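Local coordinates for protein amidase, hydantoinase/carbamoylase family (Paraburkholderia phymatum, PDB 6C0D) that probably hydrolyses N-carbamoyl-L-amino acids, as a metal-dependent homodimeric amidase of the peptidase M20 family, at residues A[104-107]-A[108-111]; A[235-238]-A[239-242]; A[246-249]-A[250-254]; A[402-405]-A[406-410]. All coordinates share one frame; numbering follows the deposited sequence. Where two conformers were deposited one is given.

Contact 1: A[104-107]-A[108-111]; sequences GVIY and GLEI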
loop_
_atom_site.group_PDB
_atom_site.type_symbol
_atom_site.label_atom_id
_atom_site.label_comp_id
_atom_site.label_asym_id
_atom_site.label_seq_id
_atom_site.Cartn_x
_atom_site.Cartn_y
_atom_site.Cartn_z
ATOM N N GLY A 104 22.832 -28.587 -6.239
ATOM C CA GLY A 104 24.241 -28.621 -5.866
ATOM C C GLY A 104 24.561 -29.737 -4.888
ATOM O O GLY A 104 25.674 -30.274 -4.900
ATOM N N VAL A 105 23.601 -30.107 -4.037
ATOM C CA VAL A 105 23.810 -31.241 -3.131
ATOM C C VAL A 105 24.000 -32.523 -3.928
ATOM O O VAL A 105 24.946 -33.288 -3.693
ATOM C CB VAL A 105 22.636 -31.380 -2.141
ATOM C CG1 VAL A 105 22.835 -32.633 -1.274
ATOM C CG2 VAL A 105 22.520 -30.130 -1.253
ATOM N N ILE A 106 23.084 -32.792 -4.872
ATOM C CA ILE A 106 23.175 -34.036 -5.633
ATOM C C ILE A 106 24.319 -33.986 -6.647
ATOM O O ILE A 106 24.981 -35.007 -6.892
ATOM C CB ILE A 106 21.829 -34.356 -6.299
ATOM C CG1 ILE A 106 20.726 -34.471 -5.239
ATOM C CG2 ILE A 106 21.925 -35.636 -7.143
ATOM C CD1 ILE A 106 21.042 -35.494 -4.140
ATOM N N TYR A 107 24.595 -32.818 -7.240
ATOM C CA TYR A 107 25.828 -32.697 -8.021
ATOM C C TYR A 107 27.034 -33.115 -7.187
ATOM O O TYR A 107 27.898 -33.864 -7.650
ATOM C CB TYR A 107 26.067 -31.262 -8.514
ATOM C CG TYR A 107 25.385 -30.806 -9.793
ATOM C CD1 TYR A 107 24.216 -31.406 -10.267
ATOM C CD2 TYR A 107 25.904 -29.726 -10.504
ATOM C CE1 TYR A 107 23.586 -30.941 -11.426
ATOM C CE2 TYR A 107 25.286 -29.254 -11.652
ATOM C CZ TYR A 107 24.132 -29.864 -12.114
ATOM O OH TYR A 107 23.523 -29.406 -13.262
ATOM N N GLY A 108 27.120 -32.611 -5.954
ATOM C CA GLY A 108 28.263 -32.960 -5.119
ATOM C C GLY A 108 28.378 -34.459 -4.921
ATOM O O GLY A 108 29.458 -35.035 -5.056
ATOM N N LEU A 109 27.255 -35.113 -4.635
ATOM C CA LEU A 109 27.250 -36.561 -4.468
ATOM C C LEU A 109 27.715 -37.265 -5.736
ATOM O O LEU A 109 28.556 -38.176 -5.690
ATOM C CB LEU A 109 25.837 -37.019 -4.077
ATOM C CG LEU A 109 25.564 -38.490 -3.794
ATOM C CD1 LEU A 109 26.406 -38.955 -2.611
ATOM C CD2 LEU A 109 24.050 -38.682 -3.510
ATOM N N GLU A 110 27.165 -36.870 -6.887
ATOM C CA GLU A 110 27.534 -37.561 -8.118
ATOM C C GLU A 110 28.991 -37.309 -8.465
ATOM O O GLU A 110 29.684 -38.200 -8.970
ATOM C CB GLU A 110 26.642 -37.114 -9.278
ATOM C CG GLU A 110 27.049 -37.733 -10.624
ATOM C CD GLU A 110 26.988 -39.253 -10.637
ATOM O OE1 GLU A 110 26.243 -39.845 -9.818
ATOM O OE2 GLU A 110 27.696 -39.872 -11.471
ATOM N N ILE A 111 29.464 -36.089 -8.224
ATOM C CA ILE A 111 30.861 -35.774 -8.519
ATOM C C ILE A 111 31.783 -36.587 -7.630
ATOM O O ILE A 111 32.790 -37.123 -8.101
ATOM C CB ILE A 111 31.108 -34.263 -8.381
ATOM C CG1 ILE A 111 30.331 -33.528 -9.491
ATOM C CG2 ILE A 111 32.619 -33.947 -8.477
ATOM C CD1 ILE A 111 30.209 -32.024 -9.247
#
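Four successive backbone bonds join Gly104-Tyr107 to Gly108-Ile111 as one alpha-helical turn running into the next. Gly108 N donates to Gly104 O at 2.9 Å and Leu109 N to Val105 O at 3.1 Å. Glu110 N and Ile111 N follow in the same i to i+4 pattern, on Ile106 O and Tyr107 O. Ile111 folds back over this last carbonyl. Its CG1 is 3.1 Å from Tyr107 O, because CG1 stands beside the backbone N and anti to the carbonyl carbon (chi1 -67°). From there Ile111 CD1 lies 4.3 Å from Tyr107 CB. The segments belong to helix 102-117, the crossover helix between parallel strands 83-88 and 125-130 in the catalytic domain. All eight residues are buried. On another side Ile106 CD1 and Leu109 CD2 meet loosely at 4.4 Å. Ile106 and Leu109 also touch Asp24 of helix 18-30, while Val105 and Leu109 reach helix 45-60. The phenol of Tyr107 leaves the helix, and its OH makes a weak hydrogen bond to Ile402 O. Glu110, bent at chi2 (60°), forms salt bridges with Arg113 through OE1 and Arg20 through OE2, and OE2 also accepts from Asp17 N.

Contact 2: A[235-238]-A[239-242]; sequences TTPM and AIRR
Thr236 O is gripped by two nitrogens of Arg241. Arg241 NH2 donates to Thr236 O at 2.9 Å and Arg241 NE at 3.0 Å, a side-on, two-pronged hold on one acceptor. The oxygen is close to the guanidinium plane for both bonds. NH2 comes in the carbonyl plane, while NE sits above it. This closes a tight turn in the loop between strand 231-232 and helix 244-262. Ile240 N bonds to Pro237 O at 3.2 Å and Arg241 N bonds to Met238 O at 3.3 Å. These two successive i to i+3 bonds follow the 3-10 pattern and bring Arg241 back beside Thr236. Extended from CG to NE, the arginine chain runs back to put NE and NH2 at Thr236 O. Its NH2 also donates to Ala233 O, and its NH1 bonds to Thr270 OG1 of the second subunit. The loop is thus part of the dimer interface, with Met238 packed on Thr267 of the second subunit. Ile240 has CG1 between the backbone N and the carbonyl carbon (chi1 67°). That places Ile240 CD1 3.7 Å from Pro237 CD. Met238, bent at chi2 and chi3, lays its SD over one guanidinium face, offset toward the rim and 3.6 Å from Arg241 CZ.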
loop_
_atom_site.group_PDB
_atom_site.type_symbol
_atom_site.label_atom_id
_atom_site.label_comp_id
_atom_site.label_asym_id
_atom_site.label_seq_id
_atom_site.Cartn_x
_atom_site.Cartn_y
_atom_site.Cartn_z
ATOM N N THR A 235 -11.939 19.567 -0.216
ATOM C CA THR A 235 -12.006 20.959 0.190
ATOM C C THR A 235 -10.646 21.643 0.232
ATOM O O THR A 235 -10.600 22.877 0.273
ATOM C CB THR A 235 -12.667 21.064 1.568
ATOM O OG1 THR A 235 -11.887 20.331 2.505
ATOM C CG2 THR A 235 -14.044 20.435 1.545
ATOM N N THR A 236 -9.542 20.882 0.217
ATOM C CA THR A 236 -8.205 21.456 0.369
ATOM C C THR A 236 -7.619 21.851 -0.984
ATOM O O THR A 236 -7.336 20.963 -1.803
ATOM C CB THR A 236 -7.276 20.467 1.060
ATOM O OG1 THR A 236 -7.865 20.075 2.302
ATOM C CG2 THR A 236 -5.906 21.140 1.338
ATOM N N PRO A 237 -7.398 23.144 -1.255
ATOM C CA PRO A 237 -6.848 23.537 -2.560
ATOM C C PRO A 237 -5.477 22.910 -2.776
ATOM O O PRO A 237 -4.723 22.690 -1.828
ATOM C CB PRO A 237 -6.752 25.067 -2.467
ATOM C CG PRO A 237 -7.732 25.454 -1.375
ATOM C CD PRO A 237 -7.707 24.312 -0.402
ATOM N N MET A 238 -5.158 22.638 -4.048
ATOM C CA MET A 238 -3.891 21.977 -4.374
ATOM C C MET A 238 -2.704 22.760 -3.844
ATOM O O MET A 238 -1.696 22.171 -3.428
ATOM C CB MET A 238 -3.754 21.808 -5.887
ATOM C CG MET A 238 -4.817 20.900 -6.516
ATOM S SD MET A 238 -4.812 19.207 -5.845
ATOM C CE MET A 238 -3.350 18.534 -6.653
ATOM N N ALA A 239 -2.802 24.094 -3.859
ATOM C CA ALA A 239 -1.642 24.932 -3.561
ATOM C C ALA A 239 -1.188 24.805 -2.115
ATOM O O ALA A 239 -0.016 25.059 -1.814
ATOM C CB ALA A 239 -1.964 26.396 -3.885
ATOM N N ILE A 240 -2.079 24.452 -1.191
ATOM C CA ILE A 240 -1.689 24.419 0.215
ATOM C C ILE A 240 -1.485 22.992 0.721
ATOM O O ILE A 240 -1.345 22.784 1.932
ATOM C CB ILE A 240 -2.682 25.193 1.098
ATOM C CG1 ILE A 240 -4.047 24.507 1.136
ATOM C CG2 ILE A 240 -2.813 26.645 0.603
ATOM C CD1 ILE A 240 -5.077 25.215 2.007
ATOM N N ARG A 241 -1.398 22.013 -0.176
ATOM C CA ARG A 241 -1.287 20.624 0.255
ATOM C C ARG A 241 0.132 20.245 0.645
ATOM O O ARG A 241 1.111 20.810 0.160
ATOM C CB ARG A 241 -1.756 19.678 -0.852
ATOM C CG ARG A 241 -3.258 19.730 -0.992
ATOM C CD ARG A 241 -3.743 18.774 -2.062
ATOM N NE ARG A 241 -5.197 18.922 -2.144
ATOM C CZ ARG A 241 -5.998 18.012 -2.660
ATOM N NH1 ARG A 241 -5.475 16.891 -3.164
ATOM N NH2 ARG A 241 -7.319 18.249 -2.692
ATOM N N ARG A 242 0.218 19.244 1.516
ATOM C CA ARG A 242 1.467 18.603 1.905
ATOM C C ARG A 242 1.224 17.098 1.779
ATOM O O ARG A 242 1.178 16.369 2.767
ATOM C CB ARG A 242 1.879 18.999 3.319
ATOM C CG ARG A 242 2.079 20.512 3.490
ATOM C CD ARG A 242 1.548 20.976 4.823
ATOM N NE ARG A 242 1.949 22.346 5.127
ATOM C CZ ARG A 242 3.096 22.657 5.718
ATOM N NH1 ARG A 242 3.931 21.686 6.051
ATOM N NH2 ARG A 242 3.402 23.928 5.979
#

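Contact 3: A[246-249]-A[250-254]; sequences AALV and AFIAH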
loop_
_atom_site.group_PDB
_atom_site.type_symbol
_atom_site.label_atom_id
_atom_site.label_comp_id
_atom_site.label_asym_id
_atom_site.label_seq_id
_atom_site.Cartn_x
_atom_site.Cartn_y
_atom_site.Cartn_z
ATOM N N ALA A 246 2.358 12.116 -2.784
ATOM C CA ALA A 246 2.909 12.810 -3.942
ATOM C C ALA A 246 4.406 13.040 -3.777
ATOM O O ALA A 246 5.169 12.923 -4.747
ATOM C CB ALA A 246 2.197 14.145 -4.155
ATOM N N ALA A 247 4.838 13.391 -2.558
ATOM C CA ALA A 247 6.269 13.493 -2.288
ATOM C C ALA A 247 6.967 12.163 -2.554
ATOM O O ALA A 247 8.011 12.113 -3.212
ATOM C CB ALA A 247 6.490 13.935 -0.840
ATOM N N LEU A 248 6.389 11.070 -2.060
ATOM C CA LEU A 248 7.014 9.760 -2.235
ATOM C C LEU A 248 7.225 9.449 -3.711
ATOM O O LEU A 248 8.294 8.967 -4.117
ATOM C CB LEU A 248 6.136 8.689 -1.580
ATOM C CG LEU A 248 6.614 7.227 -1.633
ATOM C CD1 LEU A 248 5.997 6.441 -0.481
ATOM C CD2 LEU A 248 6.236 6.543 -2.963
ATOM N N VAL A 249 6.194 9.680 -4.534
ATOM C CA VAL A 249 6.261 9.347 -5.955
ATOM C C VAL A 249 7.306 10.206 -6.653
ATOM O O VAL A 249 8.070 9.741 -7.510
ATOM C CB VAL A 249 4.857 9.521 -6.578
ATOM C CG1 VAL A 249 4.925 9.708 -8.080
ATOM C CG2 VAL A 249 3.964 8.348 -6.201
ATOM N N ALA A 250 7.346 11.498 -6.306
ATOM C CA ALA A 250 8.361 12.378 -6.883
ATOM C C ALA A 250 9.759 11.918 -6.480
ATOM O O ALA A 250 10.704 11.968 -7.275
ATOM C CB ALA A 250 8.135 13.818 -6.409
ATOM N N PHE A 251 9.904 11.471 -5.241
ATOM C CA PHE A 251 11.214 11.060 -4.758
ATOM C C PHE A 251 11.715 9.838 -5.516
ATOM O O PHE A 251 12.914 9.729 -5.788
ATOM C CB PHE A 251 11.150 10.790 -3.256
ATOM C CG PHE A 251 12.521 10.764 -2.584
ATOM C CD1 PHE A 251 13.013 11.892 -1.940
ATOM C CD2 PHE A 251 13.319 9.638 -2.658
ATOM C CE1 PHE A 251 14.284 11.880 -1.333
ATOM C CE2 PHE A 251 14.600 9.630 -2.062
ATOM C CZ PHE A 251 15.064 10.741 -1.405
ATOM N N ILE A 252 10.821 8.926 -5.894
ATOM C CA ILE A 252 11.274 7.739 -6.617
ATOM C C ILE A 252 11.944 8.146 -7.920
ATOM O O ILE A 252 12.955 7.555 -8.321
ATOM C CB ILE A 252 10.106 6.759 -6.845
ATOM C CG1 ILE A 252 9.710 6.105 -5.515
ATOM C CG2 ILE A 252 10.503 5.653 -7.870
ATOM C CD1 ILE A 252 8.420 5.211 -5.605
ATOM N N ALA A 253 11.421 9.181 -8.591
ATOM C CA ALA A 253 12.070 9.620 -9.825
ATOM C C ALA A 253 13.474 10.141 -9.548
ATOM O O ALA A 253 14.375 9.962 -10.374
ATOM C CB ALA A 253 11.239 10.690 -10.542
ATOM N N HIS A 254 13.680 10.813 -8.405
ATOM C CA HIS A 254 15.043 11.223 -8.053
ATOM C C HIS A 254 15.952 10.023 -7.826
ATOM O O HIS A 254 17.132 10.054 -8.202
ATOM C CB HIS A 254 15.037 12.099 -6.804
ATOM C CG HIS A 254 14.325 13.398 -6.992
ATOM N ND1 HIS A 254 13.799 14.115 -5.941
ATOM C CD2 HIS A 254 14.037 14.105 -8.109
ATOM C CE1 HIS A 254 13.212 15.207 -6.401
ATOM N NE2 HIS A 254 13.349 15.229 -7.712
#
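Ala246 O accepts from Ala250 N at 3.0 Å, the first i to i+4 bond across this part of helix 244-262. The helix packs on strands 210-227, 268-277 and 283-296 of the smaller domain that is characteristic of dimeric M20 enzymes. The Ala250 methyl carbon CB comes back to 3.5 Å from Ala246 O. Ala247 O follows, bonded to Phe251 N at 2.8 Å. Phe251 CB lies 3.4 Å from the same Ala247 O. Beyond it, the Phe251 ring leads away from the first segment and meets the Phe226 ring with planes at about 65°.

Leu248 makes the main side-chain contact. Leu248 O accepts from Ile252 N at 3.1 Å, and Leu248 CD2 lies 3.7 Å from Ile252 CD1. The two chains run side by side and point the same way. Leu248 has CG anti to the backbone N (chi1 -179°), whereas Ile252 has CG1 anti to the carbonyl carbon (chi1 -71°), and both ends lean toward the strands.

At Val249 the segment ends. Ile252 N also makes a weak bond to Val249 O at 3.3 Å, so this one donor serves two successive carbonyls. Val249 faces Val249 of the second subunit, consistent with a position near the dimer's symmetry axis. Above the stronger of the two bonds, Ile252 CG1 rests 3.5 Å from Leu248 O.

Contact 4: A[402-405]-A[406-410]; sequences IVLG and CEVAA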
loop_
_atom_site.group_PDB
_atom_site.type_symbol
_atom_site.label_atom_id
_atom_site.label_comp_id
_atom_site.label_asym_id
_atom_site.label_seq_id
_atom_site.Cartn_x
_atom_site.Cartn_y
_atom_site.Cartn_z
ATOM N N ILE A 402 20.493 -30.053 -16.843
ATOM C CA ILE A 402 20.926 -30.548 -15.530
ATOM C C ILE A 402 22.158 -31.440 -15.683
ATOM O O ILE A 402 23.131 -31.332 -14.924
ATOM C CB ILE A 402 19.775 -31.307 -14.841
ATOM C CG1 ILE A 402 18.579 -30.382 -14.604
ATOM C CG2 ILE A 402 20.279 -31.965 -13.525
ATOM C CD1 ILE A 402 17.294 -31.119 -14.160
ATOM N N VAL A 403 22.124 -32.338 -16.669
ATOM C CA VAL A 403 23.247 -33.235 -16.930
ATOM C C VAL A 403 24.482 -32.447 -17.348
ATOM O O VAL A 403 25.586 -32.693 -16.854
ATOM C CB VAL A 403 22.855 -34.272 -18.002
ATOM C CG1 VAL A 403 24.096 -35.048 -18.492
ATOM C CG2 VAL A 403 21.801 -35.219 -17.433
ATOM N N LEU A 404 24.328 -31.509 -18.290
ATOM C CA LEU A 404 25.496 -30.729 -18.727
ATOM C C LEU A 404 26.129 -29.957 -17.568
ATOM O O LEU A 404 27.363 -29.919 -17.428
ATOM C CB LEU A 404 25.101 -29.764 -19.851
ATOM C CG LEU A 404 26.214 -28.819 -20.317
ATOM C CD1 LEU A 404 27.409 -29.615 -20.882
ATOM C CD2 LEU A 404 25.712 -27.793 -21.348
ATOM N N GLY A 405 25.305 -29.337 -16.721
ATOM C CA GLY A 405 25.846 -28.640 -15.559
ATOM C C GLY A 405 26.708 -29.548 -14.699
ATOM O O GLY A 405 27.770 -29.144 -14.210
ATOM N N CYS A 406 26.270 -30.788 -14.516
ATOM C CA CYS A 406 27.030 -31.711 -13.679
ATOM C C CYS A 406 28.299 -32.159 -14.387
ATOM O O CYS A 406 29.339 -32.336 -13.747
ATOM C CB CYS A 406 26.175 -32.915 -13.305
ATOM S SG CYS A 406 26.881 -33.863 -11.895
ATOM N N GLU A 407 28.230 -32.375 -15.707
ATOM C CA GLU A 407 29.444 -32.695 -16.464
ATOM C C GLU A 407 30.495 -31.591 -16.340
ATOM O O GLU A 407 31.692 -31.868 -16.155
ATOM C CB GLU A 407 29.083 -32.937 -17.941
ATOM C CG GLU A 407 28.323 -34.249 -18.129
ATOM C CD GLU A 407 27.811 -34.434 -19.555
ATOM O OE1 GLU A 407 27.586 -33.427 -20.227
ATOM O OE2 GLU A 407 27.622 -35.580 -19.993
ATOM N N VAL A 408 30.074 -30.333 -16.484
ATOM C CA VAL A 408 31.008 -29.207 -16.343
ATOM C C VAL A 408 31.561 -29.168 -14.926
ATOM O O VAL A 408 32.774 -29.041 -14.714
ATOM C CB VAL A 408 30.322 -27.878 -16.717
ATOM C CG1 VAL A 408 31.242 -26.653 -16.352
ATOM C CG2 VAL A 408 29.954 -27.869 -18.220
ATOM N N ALA A 409 30.681 -29.306 -13.931
ATOM C CA ALA A 409 31.138 -29.251 -12.541
ATOM C C ALA A 409 32.102 -30.391 -12.216
ATOM O O ALA A 409 33.100 -30.188 -11.507
ATOM C CB ALA A 409 29.941 -29.279 -11.586
ATOM N N ALA A 410 31.824 -31.595 -12.724
ATOM C CA ALA A 410 32.704 -32.736 -12.455
ATOM C C ALA A 410 34.079 -32.552 -13.090
ATOM O O ALA A 410 35.105 -32.916 -12.489
ATOM C CB ALA A 410 32.061 -34.029 -12.967
#
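Val403 CG1 lies over one face of the Glu407 carboxylate, 3.9 Å from Glu407 CD. Leu404 CD1 sits at the edge of the same group, close to its plane and 3.9 Å from Glu407 OE1. Glu407 places CG beside its backbone N (chi1 -71°) and stays extended beyond it, which turns the acid back along the helix toward Val403 and Leu404. Glu407 CG also rests 3.4 Å from Val403 O. Val403 O also accepts a hydrogen bond from Glu407 N at 2.9 Å. The bonds from Cys406 N to Ile402 O, Val408 N to Leu404 O and Ala409 N to Gly405 O continue the regular alpha-helical pattern. Next to the acid, Leu404 CD1 meets Val408 CG2 at 4.1 Å, the two side chains crossing at a slant. Gly405 has no side chain, and the Ala409 methyl carbon CB lies 3.4 Å from Gly405 O.

All of this is on helix 399-419, which closes the modelled catalytic domain. Val403 and Cys406 pack on helix 18-30 and Ile402 on Leu103 of helix 102-117. Val408 and Ala409 lie on Leu381 of strand 378-384, while Leu404 touches Leu209 in a loop.

In the fold
From the N terminus the four contacts come in series, none nested in or crossing another. Each joins neighbouring turns, so none closes a long loop. Contact 1 belongs to the catalytic domain, where the nearest side-chain atoms of Val105 and the zinc ligand His89 are about 6 Å apart. Contacts 2 and 3 follow each other in the smaller domain, where a loop leads into helix 244-262, and both touch the second subunit. Their centres are about 18 Å apart. They lie across the chain's centre from contact 1, the centres of contacts 1 and 3 being about 48 Å apart. The chain then returns to the catalytic domain for contact 4. There Ile111 CD1 meets Ala409 CB at 3.6 Å, tying helix 102-117 to the last helix.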